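Local coordinates for leucine aminopeptidase 1 (PDB 2HC9), which probably acts as a digestive enzyme, a zinc-dependent aminopeptidase that releases N-terminal amino acids, preferably leucine, from peptides, at residues I390-A395 against S477-K482; G24-L29 against S54-I59; K326-N331 against G438-A443. The protein carries 1 engineered substitution. All coordinates share one frame; numbering follows the deposited sequence. Where two conformers were deposited one is given.

Contact 1 (I390-A395 against S477-K482); sequences IKAGKA and STLLGK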
loop_
_atom_site.group_PDB
_atom_site.type_symbol
_atom_site.label_atom_id
_atom_site.label_comp_id
_atom_site.label_asym_id
_atom_site.label_seq_id
_atom_site.Cartn_x
_atom_site.Cartn_y
_atom_site.Cartn_z
ATOM N N ILE A 390 32.987 17.651 12.858
ATOM C CA ILE A 390 31.934 17.774 13.879
ATOM C C ILE A 390 32.124 19.098 14.623
ATOM O O ILE A 390 31.163 19.861 14.872
ATOM C CB ILE A 390 31.929 16.549 14.844
ATOM C CG1 ILE A 390 31.361 15.327 14.117
ATOM C CG2 ILE A 390 31.056 16.827 16.079
ATOM C CD1 ILE A 390 31.785 13.976 14.742
ATOM N N LYS A 391 33.382 19.379 14.953
ATOM C CA LYS A 391 33.738 20.641 15.587
ATOM C C LYS A 391 33.373 21.866 14.706
ATOM O O LYS A 391 32.805 22.869 15.200
ATOM C CB LYS A 391 35.242 20.620 15.896
ATOM C CG LYS A 391 35.784 21.951 16.378
ATOM C CD LYS A 391 37.245 21.783 16.752
ATOM C CE LYS A 391 37.952 23.122 16.895
ATOM N NZ LYS A 391 39.334 22.895 17.400
ATOM N N ALA A 392 33.693 21.770 13.417
ATOM C CA ALA A 392 33.289 22.785 12.427
ATOM C C ALA A 392 31.771 22.959 12.339
ATOM O O ALA A 392 31.294 24.088 12.200
ATOM C CB ALA A 392 33.877 22.465 11.048
ATOM N N GLY A 393 31.015 21.856 12.422
ATOM C CA GLY A 393 29.537 21.928 12.446
ATOM C C GLY A 393 29.026 22.723 13.635
ATOM O O GLY A 393 28.088 23.519 13.498
ATOM N N LYS A 394 29.635 22.501 14.796
ATOM C CA LYS A 394 29.244 23.190 16.019
ATOM C C LYS A 394 29.564 24.685 15.914
ATOM O O LYS A 394 28.743 25.519 16.284
ATOM C CB LYS A 394 29.914 22.575 17.255
ATOM C CG LYS A 394 29.291 21.213 17.663
ATOM C CD LYS A 394 29.840 20.785 19.021
ATOM C CE LYS A 394 29.678 19.284 19.289
ATOM N NZ LYS A 394 28.266 18.922 19.407
ATOM N N ALA A 395 30.738 25.002 15.368
ATOM C CA ALA A 395 31.176 26.401 15.286
ATOM C C ALA A 395 30.423 27.185 14.215
ATOM O O ALA A 395 30.307 28.397 14.326
ATOM C CB ALA A 395 32.683 26.484 15.050
ATOM N N SER A 477 33.508 27.095 5.534
ATOM C CA SER A 477 34.230 28.294 5.964
ATOM C C SER A 477 34.912 28.063 7.295
ATOM O O SER A 477 36.060 28.448 7.465
ATOM C CB SER A 477 33.273 29.481 6.074
ATOM O OG SER A 477 32.918 29.855 4.764
ATOM N N THR A 478 34.210 27.425 8.232
ATOM C CA THR A 478 34.806 27.141 9.552
ATOM C C THR A 478 35.793 26.000 9.456
ATOM O O THR A 478 36.842 26.049 10.088
ATOM C CB THR A 478 33.803 26.865 10.737
ATOM O OG1 THR A 478 32.950 25.746 10.450
ATOM C CG2 THR A 478 32.964 28.108 11.079
ATOM N N LEU A 479 35.485 24.981 8.662
ATOM C CA LEU A 479 36.403 23.834 8.533
ATOM C C LEU A 479 37.748 24.203 7.877
ATOM O O LEU A 479 38.830 23.788 8.352
ATOM C CB LEU A 479 35.735 22.687 7.749
ATOM C CG LEU A 479 36.586 21.411 7.572
ATOM C CD1 LEU A 479 36.828 20.774 8.940
ATOM C CD2 LEU A 479 35.840 20.438 6.662
ATOM N N LEU A 480 37.674 24.978 6.796
ATOM C CA LEU A 480 38.850 25.275 5.976
ATOM C C LEU A 480 39.303 26.737 6.104
ATOM O O LEU A 480 40.238 27.166 5.423
ATOM C CB LEU A 480 38.586 24.940 4.511
ATOM C CG LEU A 480 38.102 23.508 4.202
ATOM C CD1 LEU A 480 37.789 23.365 2.716
ATOM C CD2 LEU A 480 39.231 22.518 4.594
ATOM N N GLY A 481 38.636 27.492 6.970
ATOM C CA GLY A 481 38.927 28.926 7.141
ATOM C C GLY A 481 40.312 29.258 7.680
ATOM O O GLY A 481 40.782 30.382 7.518
ATOM N N LYS A 482 40.984 28.287 8.289
ATOM C CA LYS A 482 42.383 28.485 8.740
ATOM C C LYS A 482 43.337 28.783 7.569
ATOM O O LYS A 482 44.418 29.303 7.776
ATOM C CB LYS A 482 42.888 27.269 9.531
ATOM C CG LYS A 482 43.035 26.003 8.677
ATOM C CD LYS A 482 43.134 24.749 9.521
ATOM C CE LYS A 482 44.546 24.211 9.500
ATOM N NZ LYS A 482 44.646 22.863 10.145
#
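Ala392 and Thr478 meet where two helices of the M17 aminopeptidase catalytic fold pack together, helix 383-396 and helix 473-480. The helices come close because a small residue faces the joint: the CA atoms of Ala392 and Leu479 are 5.1 Å apart. The methyl of Ala392 points at the other helix and meets two neighbours there, the hydroxyl of Thr478 and CB of Leu479, the latter 3.8 Å from CB of Ala392. The CD1 methyl of Leu479 also reaches this methyl. CG of Leu479 is anti to the backbone N (chi1 -179°), and the leucine chain continues along helix 383-396 to touch Glu388 and Ile389.

Thr478 divides its two branches. Its hydroxyl stands between the backbone N and the carbonyl carbon (chi1 59°), facing Ala392. Thr478 OG1 lies 2.9 Å from Ala392 O, but its one proton may go instead to Leu475 O in its own helix, so the bond is not settled. Ala392 O also receives Ser396 OG. The methyl of Thr478 turns to the next turn of helix 383-396, where CG2 lies 4.1 Å from Ala395 C.

Contact 2 (G24-L29 against S54-I59); sequences GKKSVL and SMISRI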
loop_
_atom_site.group_PDB
_atom_site.type_symbol
_atom_site.label_atom_id
_atom_site.label_comp_id
_atom_site.label_asym_id
_atom_site.label_seq_id
_atom_site.Cartn_x
_atom_site.Cartn_y
_atom_site.Cartn_z
ATOM N N GLY A 24 19.902 38.216 20.811
ATOM C CA GLY A 24 20.966 37.849 21.749
ATOM C C GLY A 24 20.594 36.677 22.649
ATOM O O GLY A 24 19.428 36.449 22.919
ATOM N N LYS A 25 21.601 35.953 23.119
ATOM C CA LYS A 25 21.418 35.089 24.287
ATOM C C LYS A 25 20.987 35.838 25.530
ATOM O O LYS A 25 21.426 36.963 25.790
ATOM C CB LYS A 25 22.662 34.254 24.566
ATOM C CG LYS A 25 22.900 33.169 23.501
ATOM C CD LYS A 25 24.236 32.499 23.706
ATOM C CE LYS A 25 24.325 31.199 22.911
ATOM N NZ LYS A 25 25.708 30.678 22.935
ATOM N N LYS A 26 20.132 35.184 26.305
ATOM C CA LYS A 26 19.564 35.750 27.516
ATOM C C LYS A 26 20.637 36.332 28.435
ATOM O O LYS A 26 20.488 37.439 28.934
ATOM C CB LYS A 26 18.774 34.640 28.244
ATOM C CG LYS A 26 17.889 35.123 29.385
ATOM C CD LYS A 26 16.787 36.043 28.873
ATOM C CE LYS A 26 16.058 36.712 30.014
ATOM N NZ LYS A 26 15.329 35.720 30.846
ATOM N N SER A 27 21.740 35.605 28.623
ATOM C CA SER A 27 22.778 36.056 29.537
ATOM C C SER A 27 23.446 37.321 29.011
ATOM O O SER A 27 23.850 38.187 29.805
ATOM C CB SER A 27 23.833 34.968 29.779
ATOM O OG SER A 27 24.498 34.627 28.561
ATOM N N VAL A 28 23.557 37.435 27.684
ATOM C CA VAL A 28 24.209 38.593 27.060
ATOM C C VAL A 28 23.271 39.803 27.142
ATOM O O VAL A 28 23.663 40.899 27.597
ATOM C CB VAL A 28 24.601 38.304 25.593
ATOM C CG1 VAL A 28 25.115 39.573 24.917
ATOM C CG2 VAL A 28 25.654 37.163 25.529
ATOM N N LEU A 29 22.023 39.586 26.729
ATOM C CA LEU A 29 20.973 40.612 26.824
ATOM C C LEU A 29 20.813 41.170 28.237
ATOM O O LEU A 29 20.579 42.371 28.402
ATOM C CB LEU A 29 19.623 40.086 26.317
ATOM C CG LEU A 29 19.538 39.731 24.823
ATOM C CD1 LEU A 29 18.172 39.117 24.485
ATOM C CD2 LEU A 29 19.808 40.938 23.947
ATOM N N SER A 54 13.036 45.872 32.861
ATOM C CA SER A 54 11.806 45.210 33.276
ATOM C C SER A 54 11.450 44.076 32.299
ATOM O O SER A 54 11.211 42.935 32.712
ATOM C CB SER A 54 10.679 46.235 33.356
ATOM O OG SER A 54 9.462 45.629 33.747
ATOM N N MET A 55 11.450 44.387 31.002
ATOM C CA MET A 55 11.166 43.376 29.971
ATOM C C MET A 55 12.134 42.181 29.989
ATOM O O MET A 55 11.700 41.026 30.018
ATOM C CB MET A 55 11.133 44.024 28.587
ATOM C CG MET A 55 10.863 43.018 27.466
ATOM S SD MET A 55 10.775 43.816 25.867
ATOM C CE MET A 55 12.461 44.433 25.752
ATOM N N ILE A 56 13.442 42.460 29.993
ATOM C CA ILE A 56 14.447 41.405 30.051
ATOM C C ILE A 56 14.260 40.495 31.278
ATOM O O ILE A 56 14.383 39.276 31.155
ATOM C CB ILE A 56 15.903 41.976 29.949
ATOM C CG1 ILE A 56 16.065 42.782 28.644
ATOM C CG2 ILE A 56 16.945 40.853 30.017
ATOM C CD1 ILE A 56 15.923 41.957 27.336
ATOM N N SER A 57 13.928 41.083 32.432
ATOM C CA SER A 57 13.522 40.299 33.621
ATOM C C SER A 57 12.358 39.335 33.365
ATOM O O SER A 57 12.423 38.184 33.773
ATOM C CB SER A 57 13.161 41.201 34.806
ATOM O OG SER A 57 14.163 42.177 35.054
ATOM N N ARG A 58 11.306 39.801 32.690
ATOM C CA ARG A 58 10.085 38.995 32.506
ATOM C C ARG A 58 10.227 37.896 31.462
ATOM O O ARG A 58 9.646 36.828 31.620
ATOM C CB ARG A 58 8.906 39.866 32.106
ATOM C CG ARG A 58 8.516 40.907 33.116
ATOM C CD ARG A 58 7.417 40.409 34.011
ATOM N NE ARG A 58 6.313 39.731 33.324
ATOM C CZ ARG A 58 5.447 38.950 33.964
ATOM N NH1 ARG A 58 5.593 38.759 35.273
ATOM N NH2 ARG A 58 4.453 38.357 33.321
ATOM N N ILE A 59 10.944 38.156 30.370
ATOM C CA ILE A 59 10.896 37.220 29.246
ATOM C C ILE A 59 11.608 35.925 29.621
ATOM O O ILE A 59 12.531 35.944 30.448
ATOM C CB ILE A 59 11.445 37.810 27.918
ATOM C CG1 ILE A 59 12.924 38.159 28.044
ATOM C CG2 ILE A 59 10.583 38.995 27.439
ATOM C CD1 ILE A 59 13.381 39.108 26.994
HETATM O O HOH W 1 14.639 37.148 33.040
#
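Lys26 and Leu29 of helix 26-31 face Ile56 and Ile59 at the C-terminal end of helix 49-58. Both helices belong to the N-terminal domain of the M17 aminopeptidases, a member of the macro-domain clan. Helix 26-31 follows directly on strand 18-25 of its mixed sheet.

The polar part rests on one amino group. Lys26 NZ gives a hydrogen bond of 2.8 Å to Ile59 O. The C=O...N angle is 146°, and the donor is tilted 32° from the carbonyl plane. Lys26 NZ also bonds Pro60 O. A third bond, 2.7 Å, runs from Lys26 NZ to a water. That water donates to Ile56 O and to Ser57 O, so the ammonium gathers four carbonyl oxygens, directly or through water. The negative end of the helix would probably favour the charge. With a leucine here, the Ile59 and Pro60 carbonyls would probably lose their shared donor and the water one of its partners. Arg58 turns away and forms salt bridges with Asp105 and Glu70 of the second subunit.

The apolar part joins Leu29, Ile56 and Ile59 with the lysine chain. Leu29 CB lies 4.3 Å from Ile56 CD1. The lysine chain bends at chi2 (64°) and again at its last torsion, and its CE approaches CG1 of Ile59. Beside the water bridge, Lys26 CE comes within 3.3 Å of Ile56 O.

Contact 3 (K326-N331 against G438-A443); sequences KTVEIN and GLLIGA. Engineered in segment 438-443: Leu440 (natural residue Phe).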
loop_
_atom_site.group_PDB
_atom_site.type_symbol
_atom_site.label_atom_id
_atom_site.label_comp_id
_atom_site.label_asym_id
_atom_site.label_seq_id
_atom_site.Cartn_x
_atom_site.Cartn_y
_atom_site.Cartn_z
ATOM N N LYS A 326 35.758 0.633 -13.164
ATOM C CA LYS A 326 34.964 -0.438 -12.514
ATOM C C LYS A 326 33.534 -0.491 -13.076
ATOM O O LYS A 326 33.009 0.527 -13.541
ATOM C CB LYS A 326 34.911 -0.245 -10.993
ATOM C CG LYS A 326 36.274 -0.574 -10.349
ATOM C CD LYS A 326 36.293 -0.226 -8.876
ATOM C CE LYS A 326 37.663 -0.579 -8.273
ATOM N NZ LYS A 326 38.029 -2.030 -8.474
ATOM N N THR A 327 32.908 -1.666 -13.028
ATOM C CA THR A 327 31.527 -1.775 -13.524
ATOM C C THR A 327 30.506 -1.708 -12.380
ATOM O O THR A 327 30.753 -2.205 -11.281
ATOM C CB THR A 327 31.299 -3.055 -14.344
ATOM O OG1 THR A 327 31.769 -4.195 -13.584
ATOM C CG2 THR A 327 32.082 -2.974 -15.714
ATOM N N VAL A 328 29.358 -1.087 -12.643
ATOM C CA VAL A 328 28.312 -0.999 -11.629
ATOM C C VAL A 328 27.008 -1.516 -12.273
ATOM O O VAL A 328 26.620 -1.076 -13.360
ATOM C CB VAL A 328 28.132 0.451 -11.063
ATOM C CG1 VAL A 328 26.922 0.467 -10.117
ATOM C CG2 VAL A 328 29.411 0.897 -10.299
ATOM N N GLU A 329 26.355 -2.458 -11.585
ATOM C CA GLU A 329 25.002 -2.907 -11.984
ATOM C C GLU A 329 24.020 -1.973 -11.314
ATOM O O GLU A 329 23.949 -1.912 -10.068
ATOM C CB GLU A 329 24.759 -4.337 -11.499
ATOM C CG GLU A 329 23.396 -4.864 -11.888
ATOM C CD GLU A 329 23.157 -6.303 -11.418
ATOM O OE1 GLU A 329 24.015 -6.907 -10.711
ATOM O OE2 GLU A 329 22.083 -6.814 -11.768
ATOM N N ILE A 330 23.283 -1.230 -12.131
ATOM C CA ILE A 330 22.293 -0.298 -11.596
ATOM C C ILE A 330 21.027 -1.090 -11.292
ATOM O O ILE A 330 20.325 -1.508 -12.221
ATOM C CB ILE A 330 21.973 0.813 -12.610
ATOM C CG1 ILE A 330 23.262 1.533 -13.044
ATOM C CG2 ILE A 330 20.927 1.813 -12.013
ATOM C CD1 ILE A 330 23.071 2.567 -14.192
ATOM N N ASN A 331 20.722 -1.301 -10.005
ATOM C CA ASN A 331 19.430 -1.900 -9.649
ATOM C C ASN A 331 18.442 -0.887 -9.090
ATOM O O ASN A 331 17.324 -1.232 -8.730
ATOM C CB ASN A 331 19.609 -3.104 -8.703
ATOM C CG ASN A 331 20.228 -2.722 -7.366
ATOM O OD1 ASN A 331 20.997 -1.760 -7.269
ATOM N ND2 ASN A 331 19.898 -3.487 -6.322
ATOM N N GLY A 438 27.080 5.883 0.679
ATOM C CA GLY A 438 28.407 6.503 0.613
ATOM C C GLY A 438 29.499 5.543 0.175
ATOM O O GLY A 438 30.430 5.928 -0.532
ATOM N N LEU A 439 29.378 4.272 0.577
ATOM C CA LEU A 439 30.389 3.260 0.223
ATOM C C LEU A 439 30.394 2.957 -1.263
ATOM O O LEU A 439 31.431 2.590 -1.806
ATOM C CB LEU A 439 30.157 1.956 1.015
ATOM C CG LEU A 439 30.471 2.050 2.518
ATOM C CD1 LEU A 439 30.037 0.717 3.193
ATOM C CD2 LEU A 439 31.953 2.337 2.734
ATOM N N LEU A 440 29.248 3.109 -1.934
ATOM C CA LEU A 440 29.250 2.952 -3.392
ATOM C C LEU A 440 30.202 4.002 -3.993
ATOM O O LEU A 440 31.005 3.679 -4.861
ATOM C CB LEU A 440 27.834 3.126 -3.985
ATOM C CG LEU A 440 27.675 3.020 -5.509
ATOM C CD1 LEU A 440 28.176 4.243 -6.346
ATOM C CD2 LEU A 440 28.181 1.637 -6.066
ATOM N N ILE A 441 30.109 5.244 -3.517
ATOM C CA ILE A 441 31.019 6.307 -3.977
ATOM C C ILE A 441 32.476 5.922 -3.685
ATOM O O ILE A 441 33.339 5.915 -4.593
ATOM C CB ILE A 441 30.696 7.659 -3.275
ATOM C CG1 ILE A 441 29.266 8.125 -3.607
ATOM C CG2 ILE A 441 31.711 8.730 -3.694
ATOM C CD1 ILE A 441 28.739 9.214 -2.658
ATOM N N GLY A 442 32.753 5.592 -2.431
ATOM C CA GLY A 442 34.137 5.305 -2.020
ATOM C C GLY A 442 34.751 4.071 -2.652
ATOM O O GLY A 442 35.970 3.966 -2.754
ATOM N N ALA A 443 33.915 3.135 -3.092
ATOM C CA ALA A 443 34.408 1.911 -3.733
ATOM C C ALA A 443 35.226 2.194 -5.003
ATOM O O ALA A 443 35.945 1.331 -5.490
ATOM C CB ALA A 443 33.220 0.958 -4.054
#
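Leu440 meets Val328 through methyl groups alone. Leu440 is an engineered residue; the natural sequence has phenylalanine here. Its CG is anti to the backbone N (chi1 179°), and its CD2 branch reaches across to the strand. CD2 of Leu440 is 4.4 Å from CG1 of Val328. It stands almost equally far from the other methyl, with CD2 of Leu440 4.5 Å from CG2 of Val328. One leucine methyl therefore faces the pair of valine methyls. The touch is light, and no hydrogen bond joins the two segments.

The side chain of Val328 sets out toward the helix. Leu339, Met421, Met322 and His444 also pack on this valine, so it is buried on several sides. It lies in the central strand of a small three-stranded sheet, 319-321, 327-329 and 421-422. The strand pairs antiparallel with 319-321 and parallel with 421-422. Helix 433-442 of the catalytic domain packs against this sheet. Thr327, the residue before the valine, bonds through OG1 to Met136 O of the third subunit.

Leu440 also touches Met421 and Arg338, a predicted active-site residue. Its side chain is about 12 Å from a zinc ion, so the contact lies near the active site without forming part of the metal shell.

Ala443 is met by Lys326. The extended lysine chain runs past the alanine's backbone carbonyl, not its methyl. CD of Lys326 lies 3.7 Å from Ala443 O, and CE of Lys326 is 3.8 Å from the same oxygen. Phe411 packs on the Ala443 side chain. The lysine turns at its last bond (chi4 -57°), and this leaves Lys326 NZ 4.9 Å from Ala443 O.

From the N terminus, contact 2 comes first. It closes a loop of 24 residues, mostly helix, inside the N-terminal domain. Contact 3 opens next, at 326-331, after the chain has entered the catalytic domain. Contact 1 opens at 390-395 before contact 3 closes at 438-443, and closes last at 477-482. Contacts 1 and 3 therefore cross, while contact 2 stands in series before both. Contact 3 joins a small sheet to helix 433-442, and contact 1 brings the helix near the C terminus back to helix 383-396. The centres of contacts 2 and 3 are about 53 Å apart, on opposite sides of the chain's centre.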